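Local coordinates for levoglucosan dehydrogenase (Pseudarthrobacter phenanthrenivorans, PDB 6A3F), which catalyses the NAD(+)-dependent oxidation of levoglucosan to 3-dehydrolevoglucosan, the 3-keto sugar, and works as a homotetramer, at residues H119-K124 / V146-F151; N152-P157 / V376-A381. All blocks are in the same frame, centred on the assembly; numbering follows the deposited sequence.

Contact 1 (H119-K124 / V146-F151); sequences HIICEK and VHMVAF
His119 turns its ring back beside its own backbone N (chi1 -54°), and this brings ND1 up to the backbone N of Val146. Val146 N donates to His119 ND1 at 2.9 Å, almost straight and in the plane of the imidazole. The bond fixes the rotation of the ring and identifies ND1 as an acceptor. Strands 119-122 and 147-149 then run parallel, with 5° between their axes. Ile120 N donates to Val146 O, and Ile120 O accepts from Met148 N. Two residues on, Cys122 N donates to Met148 O, and Cys122 O accepts from Ala150 N at 2.9 Å. On one face of the sheet, Ile121 and Met148 lie side by side and point the same way, with Ile121 CD1 4.0 Å from Met148 SD. Ile120, His147, Cys122 and Val149 are on the other face. The ring of His147 leads away from Ile120, and its ND1 accepts a hydrogen bond from Phe380 N. Past the strands, Lys124 CG sits between its backbone N and carbonyl carbon (chi1 39°), which lays CG 3.5 Å from Ala150 O. Lys124 CB meets Phe151 CE1 at 3.5 Å, obliquely to the ring. The Lys124 chain bends twice more, and NZ leads away to a salt bridge with Asp209. Glu123 OE1 takes the N-H of Lys124 on its anti lone pair, and a water lies 2.7 Å from both Glu123 OE1 and Ala150 O. With helix 130-141 the two strands form a beta-alpha-beta unit of the Rossmann fold, whose C-terminal strand ends carry the NADH-binding residues Glu123, Lys124 and Ala150; Lys124 also binds levoglucosan.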
loop_
_atom_site.group_PDB
_atom_site.type_symbol
_atom_site.label_atom_id
_atom_site.label_comp_id
_atom_site.label_asym_id
_atom_site.label_seq_id
_atom_site.Cartn_x
_atom_site.Cartn_y
_atom_site.Cartn_z
ATOM N N HIS B 119 -9.858 -39.806 -16.348
ATOM C CA HIS B 119 -10.081 -38.380 -16.053
ATOM C C HIS B 119 -8.733 -37.665 -16.110
ATOM O O HIS B 119 -7.679 -38.239 -15.717
ATOM C CB HIS B 119 -10.762 -38.229 -14.686
ATOM C CG HIS B 119 -12.026 -39.009 -14.526
ATOM N ND1 HIS B 119 -13.227 -38.648 -15.143
ATOM C CD2 HIS B 119 -12.288 -40.119 -13.804
ATOM C CE1 HIS B 119 -14.159 -39.525 -14.815
ATOM N NE2 HIS B 119 -13.617 -40.425 -13.977
ATOM N N ILE B 120 -8.741 -36.437 -16.608
ATOM C CA ILE B 120 -7.448 -35.786 -16.914
ATOM C C ILE B 120 -7.420 -34.366 -16.336
ATOM O O ILE B 120 -8.322 -33.579 -16.628
ATOM C CB ILE B 120 -7.176 -35.722 -18.431
ATOM C CG1 ILE B 120 -7.321 -37.091 -19.119
ATOM C CG2 ILE B 120 -5.811 -35.082 -18.686
ATOM C CD1 ILE B 120 -7.671 -36.994 -20.601
ATOM N N ILE B 121 -6.344 -34.050 -15.632
ATOM C CA ILE B 121 -5.957 -32.659 -15.409
ATOM C C ILE B 121 -4.632 -32.402 -16.131
ATOM O O ILE B 121 -3.681 -33.090 -15.932
ATOM C CB ILE B 121 -5.911 -32.257 -13.910
ATOM C CG1 ILE B 121 -5.563 -30.770 -13.740
ATOM C CG2 ILE B 121 -4.978 -33.116 -13.098
ATOM C CD1 ILE B 121 -6.016 -30.201 -12.378
ATOM N N CYS B 122 -4.631 -31.350 -16.932
ATOM C CA CYS B 122 -3.501 -31.025 -17.722
ATOM C C CYS B 122 -3.015 -29.610 -17.422
ATOM O O CYS B 122 -3.801 -28.685 -17.328
ATOM C CB CYS B 122 -3.861 -31.188 -19.193
ATOM S SG CYS B 122 -2.469 -30.937 -20.317
ATOM N N GLU B 123 -1.706 -29.466 -17.362
ATOM C CA GLU B 123 -1.073 -28.128 -17.257
ATOM C C GLU B 123 -1.408 -27.254 -18.458
ATOM O O GLU B 123 -1.695 -27.729 -19.579
ATOM C CB GLU B 123 0.444 -28.225 -17.170
ATOM C CG GLU B 123 0.938 -28.116 -15.751
ATOM C CD GLU B 123 0.768 -26.723 -15.146
ATOM O OE1 GLU B 123 0.037 -25.892 -15.707
ATOM O OE2 GLU B 123 1.342 -26.505 -14.079
ATOM N N LYS B 124 -1.314 -25.954 -18.224
ATOM C CA LYS B 124 -1.468 -24.992 -19.282
ATOM C C LYS B 124 -0.118 -24.637 -19.918
ATOM O O LYS B 124 0.937 -24.968 -19.343
ATOM C CB LYS B 124 -2.153 -23.737 -18.733
ATOM C CG LYS B 124 -1.732 -23.289 -17.340
ATOM C CD LYS B 124 -0.268 -22.985 -17.127
ATOM C CE LYS B 124 0.287 -21.887 -17.991
ATOM N NZ LYS B 124 1.742 -21.709 -17.787
ATOM N N VAL B 146 -13.952 -36.441 -16.868
ATOM C CA VAL B 146 -13.757 -35.091 -16.415
ATOM C C VAL B 146 -12.404 -34.642 -16.952
ATOM O O VAL B 146 -11.390 -35.371 -16.791
ATOM C CB VAL B 146 -13.797 -35.011 -14.882
ATOM C CG1 VAL B 146 -13.473 -33.587 -14.415
ATOM C CG2 VAL B 146 -15.146 -35.472 -14.353
ATOM N N HIS B 147 -12.397 -33.506 -17.608
ATOM C CA HIS B 147 -11.170 -32.941 -18.131
ATOM C C HIS B 147 -11.007 -31.504 -17.620
ATOM O O HIS B 147 -11.956 -30.697 -17.690
ATOM C CB HIS B 147 -11.150 -32.987 -19.672
ATOM C CG HIS B 147 -12.417 -32.577 -20.334
ATOM N ND1 HIS B 147 -12.599 -31.322 -20.835
ATOM C CD2 HIS B 147 -13.544 -33.275 -20.608
ATOM C CE1 HIS B 147 -13.796 -31.248 -21.380
ATOM N NE2 HIS B 147 -14.390 -32.449 -21.263
ATOM N N MET B 148 -9.782 -31.181 -17.203
ATOM C CA MET B 148 -9.517 -29.868 -16.564
ATOM C C MET B 148 -8.154 -29.339 -17.005
ATOM O O MET B 148 -7.174 -30.090 -17.087
ATOM C CB MET B 148 -9.551 -30.017 -15.042
ATOM C CG MET B 148 -9.728 -28.711 -14.280
ATOM S SD MET B 148 -9.804 -28.978 -12.516
ATOM C CE MET B 148 -10.327 -27.345 -11.965
ATOM N N VAL B 149 -8.088 -28.034 -17.283
ATOM C CA VAL B 149 -6.787 -27.381 -17.543
ATOM C C VAL B 149 -6.419 -26.528 -16.306
ATOM O O VAL B 149 -7.309 -25.940 -15.694
ATOM C CB VAL B 149 -6.785 -26.572 -18.855
ATOM C CG1 VAL B 149 -7.802 -25.459 -18.887
ATOM C CG2 VAL B 149 -5.402 -26.059 -19.189
ATOM N N ALA B 150 -5.145 -26.506 -15.941
ATOM C CA ALA B 150 -4.683 -26.026 -14.596
ATOM C C ALA B 150 -4.509 -24.502 -14.581
ATOM O O ALA B 150 -3.364 -24.036 -14.326
ATOM C CB ALA B 150 -3.373 -26.696 -14.238
ATOM N N PHE B 151 -5.570 -23.753 -14.890
ATOM C CA PHE B 151 -5.572 -22.292 -14.647
ATOM C C PHE B 151 -5.934 -22.079 -13.150
ATOM O O PHE B 151 -7.029 -21.617 -12.758
ATOM C CB PHE B 151 -6.501 -21.566 -15.627
ATOM C CG PHE B 151 -6.029 -21.537 -17.055
ATOM C CD1 PHE B 151 -4.763 -21.066 -17.374
ATOM C CD2 PHE B 151 -6.836 -22.031 -18.075
ATOM C CE1 PHE B 151 -4.324 -21.037 -18.688
ATOM C CE2 PHE B 151 -6.392 -22.011 -19.391
ATOM C CZ PHE B 151 -5.130 -21.539 -19.686
HETATM O O HOH W 1 -0.696 -23.946 -13.955
#

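Contact 2 (N152-P157 / V376-A381); sequences NYRRTP and VSPSFA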
loop_
_atom_site.group_PDB
_atom_site.type_symbol
_atom_site.label_atom_id
_atom_site.label_comp_id
_atom_site.label_asym_id
_atom_site.label_seq_id
_atom_site.Cartn_x
_atom_site.Cartn_y
_atom_site.Cartn_z
ATOM N N ASN B 152 -5.005 -22.471 -12.303
ATOM C CA ASN B 152 -5.235 -22.618 -10.879
ATOM C C ASN B 152 -5.495 -21.245 -10.221
ATOM O O ASN B 152 -6.166 -21.190 -9.161
ATOM C CB ASN B 152 -4.076 -23.342 -10.217
ATOM C CG ASN B 152 -2.800 -22.555 -10.333
ATOM O OD1 ASN B 152 -2.305 -22.420 -11.450
ATOM N ND2 ASN B 152 -2.346 -21.955 -9.223
ATOM N N TYR B 153 -4.980 -20.157 -10.812
ATOM C CA TYR B 153 -5.052 -18.873 -10.175
ATOM C C TYR B 153 -6.484 -18.354 -10.150
ATOM O O TYR B 153 -6.799 -17.526 -9.289
ATOM C CB TYR B 153 -4.141 -17.842 -10.828
ATOM C CG TYR B 153 -2.674 -18.091 -10.626
ATOM C CD1 TYR B 153 -2.100 -18.032 -9.366
ATOM C CD2 TYR B 153 -1.870 -18.449 -11.709
ATOM C CE1 TYR B 153 -0.749 -18.252 -9.194
ATOM C CE2 TYR B 153 -0.517 -18.694 -11.542
ATOM C CZ TYR B 153 0.050 -18.552 -10.283
ATOM O OH TYR B 153 1.392 -18.759 -10.083
ATOM N N ARG B 154 -7.379 -18.864 -10.994
ATOM C CA ARG B 154 -8.766 -18.396 -10.885
ATOM C C ARG B 154 -9.445 -18.940 -9.614
ATOM O O ARG B 154 -10.529 -18.434 -9.279
ATOM C CB ARG B 154 -9.552 -18.721 -12.155
ATOM C CG ARG B 154 -9.979 -20.174 -12.270
ATOM C CD ARG B 154 -11.350 -20.425 -12.895
ATOM N NE ARG B 154 -11.389 -20.208 -14.347
ATOM C CZ ARG B 154 -12.414 -20.557 -15.134
ATOM N NH1 ARG B 154 -13.473 -21.144 -14.608
ATOM N NH2 ARG B 154 -12.398 -20.285 -16.427
ATOM N N ARG B 155 -8.859 -19.928 -8.928
ATOM C CA ARG B 155 -9.388 -20.475 -7.720
ATOM C C ARG B 155 -8.693 -19.836 -6.495
ATOM O O ARG B 155 -8.846 -20.326 -5.386
ATOM C CB ARG B 155 -9.299 -22.008 -7.718
ATOM C CG ARG B 155 -10.444 -22.642 -8.512
ATOM C CD ARG B 155 -10.338 -24.127 -8.749
ATOM N NE ARG B 155 -11.643 -24.656 -9.137
ATOM C CZ ARG B 155 -12.179 -24.640 -10.353
ATOM N NH1 ARG B 155 -11.529 -24.130 -11.387
ATOM N NH2 ARG B 155 -13.392 -25.166 -10.519
ATOM N N THR B 156 -7.924 -18.762 -6.671
ATOM C CA THR B 156 -7.607 -17.881 -5.557
ATOM C C THR B 156 -8.938 -17.358 -4.984
ATOM O O THR B 156 -9.747 -16.822 -5.737
ATOM C CB THR B 156 -6.738 -16.689 -5.972
ATOM O OG1 THR B 156 -5.562 -17.065 -6.713
ATOM C CG2 THR B 156 -6.299 -15.847 -4.789
ATOM N N PRO B 157 -9.141 -17.499 -3.665
ATOM C CA PRO B 157 -10.445 -17.130 -3.163
ATOM C C PRO B 157 -10.837 -15.703 -3.563
ATOM O O PRO B 157 -11.994 -15.482 -3.887
ATOM C CB PRO B 157 -10.355 -17.360 -1.661
ATOM C CG PRO B 157 -9.424 -18.526 -1.585
ATOM C CD PRO B 157 -8.399 -18.239 -2.664
ATOM N N VAL B 376 -16.231 -29.826 -14.986
ATOM C CA VAL B 376 -15.556 -28.809 -14.249
ATOM C C VAL B 376 -15.145 -27.688 -15.196
ATOM O O VAL B 376 -15.011 -27.858 -16.452
ATOM C CB VAL B 376 -14.368 -29.397 -13.477
ATOM C CG1 VAL B 376 -13.177 -29.689 -14.370
ATOM C CG2 VAL B 376 -13.995 -28.529 -12.301
ATOM N N SER B 377 -14.987 -26.504 -14.591
ATOM C CA SER B 377 -14.479 -25.346 -15.291
ATOM C C SER B 377 -13.199 -24.850 -14.605
ATOM O O SER B 377 -13.168 -24.825 -13.356
ATOM C CB SER B 377 -15.535 -24.264 -15.285
ATOM O OG SER B 377 -15.146 -23.222 -16.146
ATOM N N PRO B 378 -12.143 -24.490 -15.347
ATOM C CA PRO B 378 -12.011 -24.623 -16.813
ATOM C C PRO B 378 -11.658 -26.032 -17.318
ATOM O O PRO B 378 -10.763 -26.718 -16.772
ATOM C CB PRO B 378 -10.890 -23.634 -17.134
ATOM C CG PRO B 378 -9.969 -23.748 -15.906
ATOM C CD PRO B 378 -10.864 -24.115 -14.743
ATOM N N SER B 379 -12.360 -26.421 -18.387
ATOM C CA SER B 379 -12.182 -27.727 -19.025
ATOM C C SER B 379 -11.231 -27.610 -20.221
ATOM O O SER B 379 -10.655 -26.568 -20.520
ATOM C CB SER B 379 -13.516 -28.282 -19.456
ATOM O OG SER B 379 -13.936 -27.645 -20.663
ATOM N N PHE B 380 -11.081 -28.706 -20.962
ATOM C CA PHE B 380 -10.378 -28.649 -22.231
ATOM C C PHE B 380 -11.101 -27.736 -23.237
ATOM O O PHE B 380 -10.430 -27.200 -24.108
ATOM C CB PHE B 380 -10.199 -30.049 -22.833
ATOM C CG PHE B 380 -9.067 -30.883 -22.275
ATOM C CD1 PHE B 380 -8.530 -30.627 -21.014
ATOM C CD2 PHE B 380 -8.630 -32.008 -22.965
ATOM C CE1 PHE B 380 -7.559 -31.440 -20.480
ATOM C CE2 PHE B 380 -7.654 -32.829 -22.431
ATOM C CZ PHE B 380 -7.113 -32.537 -21.194
ATOM N N ALA B 381 -12.416 -27.533 -23.121
ATOM C CA ALA B 381 -13.100 -26.544 -23.939
ATOM C C ALA B 381 -12.484 -25.168 -23.691
ATOM O O ALA B 381 -12.206 -24.449 -24.621
ATOM C CB ALA B 381 -14.581 -26.502 -23.660
HETATM O O HOH W 2 -14.644 -20.597 -18.081
HETATM O O HOH W 3 -16.243 -25.792 -12.194
#
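A short 3-10 turn at 152-154 faces an irregular loop with a cis peptide bond before Pro378, and the nearest CA atoms, those of Arg154 and Pro378, are 9.2 Å apart. Two long arginine side chains bridge this distance. Arg155 is extended from CG to NE and meets Ser377 O end-on. Its NH1 donates to Ser377 O at 2.7 Å and its NH2 to the same oxygen at 2.9 Å. Both bonds lie close to the guanidinium plane; the two nitrogens share one acceptor. NE of Arg155 forms a salt bridge with Asp365, which holds the group from another side. The arginines join the loop that follows the last strand of the Rossmann sheet to the loop that leads into helix 380-399. Ser379 is the N-cap of that helix, and its OG accepts from Ala381 N. Arg154 bends at chi2 and chi3 (chi3 73°). The proline ring comes over one face of its guanidinium, Pro378 CD standing 3.8 Å above the plane. Arg154 NH1 donates to Ser377 OG at 3.1 Å, with the hydroxyl tilted 27° out of that plane. Arg154 NH2 has a stronger partner in Asp216 of helix 206-221, and it also donates to a water at the edge of the guanidinium. Tyr153, just before the arginines, binds levoglucosan.

Contact 1 runs straight into contact 2 along the chain, since Phe151 precedes Asn152, and their centres are about 9 Å apart. They also touch through segment 376-381. Val149 N lies 3.0 Å from Pro378 O, a probable hydrogen bond. The loop before helix 380-399 thus runs beside strand 147-149, the last strand of the parallel sheet within this chain. Both contacts border the active site. Segment 152-157 carries Asn152, which binds NADH, and Tyr153, which binds levoglucosan; they follow closely on the cofactor-binding residues of contact 1. The side chain of Lys124 is about 3 Å from that of His213, a further levoglucosan-binding residue, and the side chain of Arg154 is about 8 Å from it.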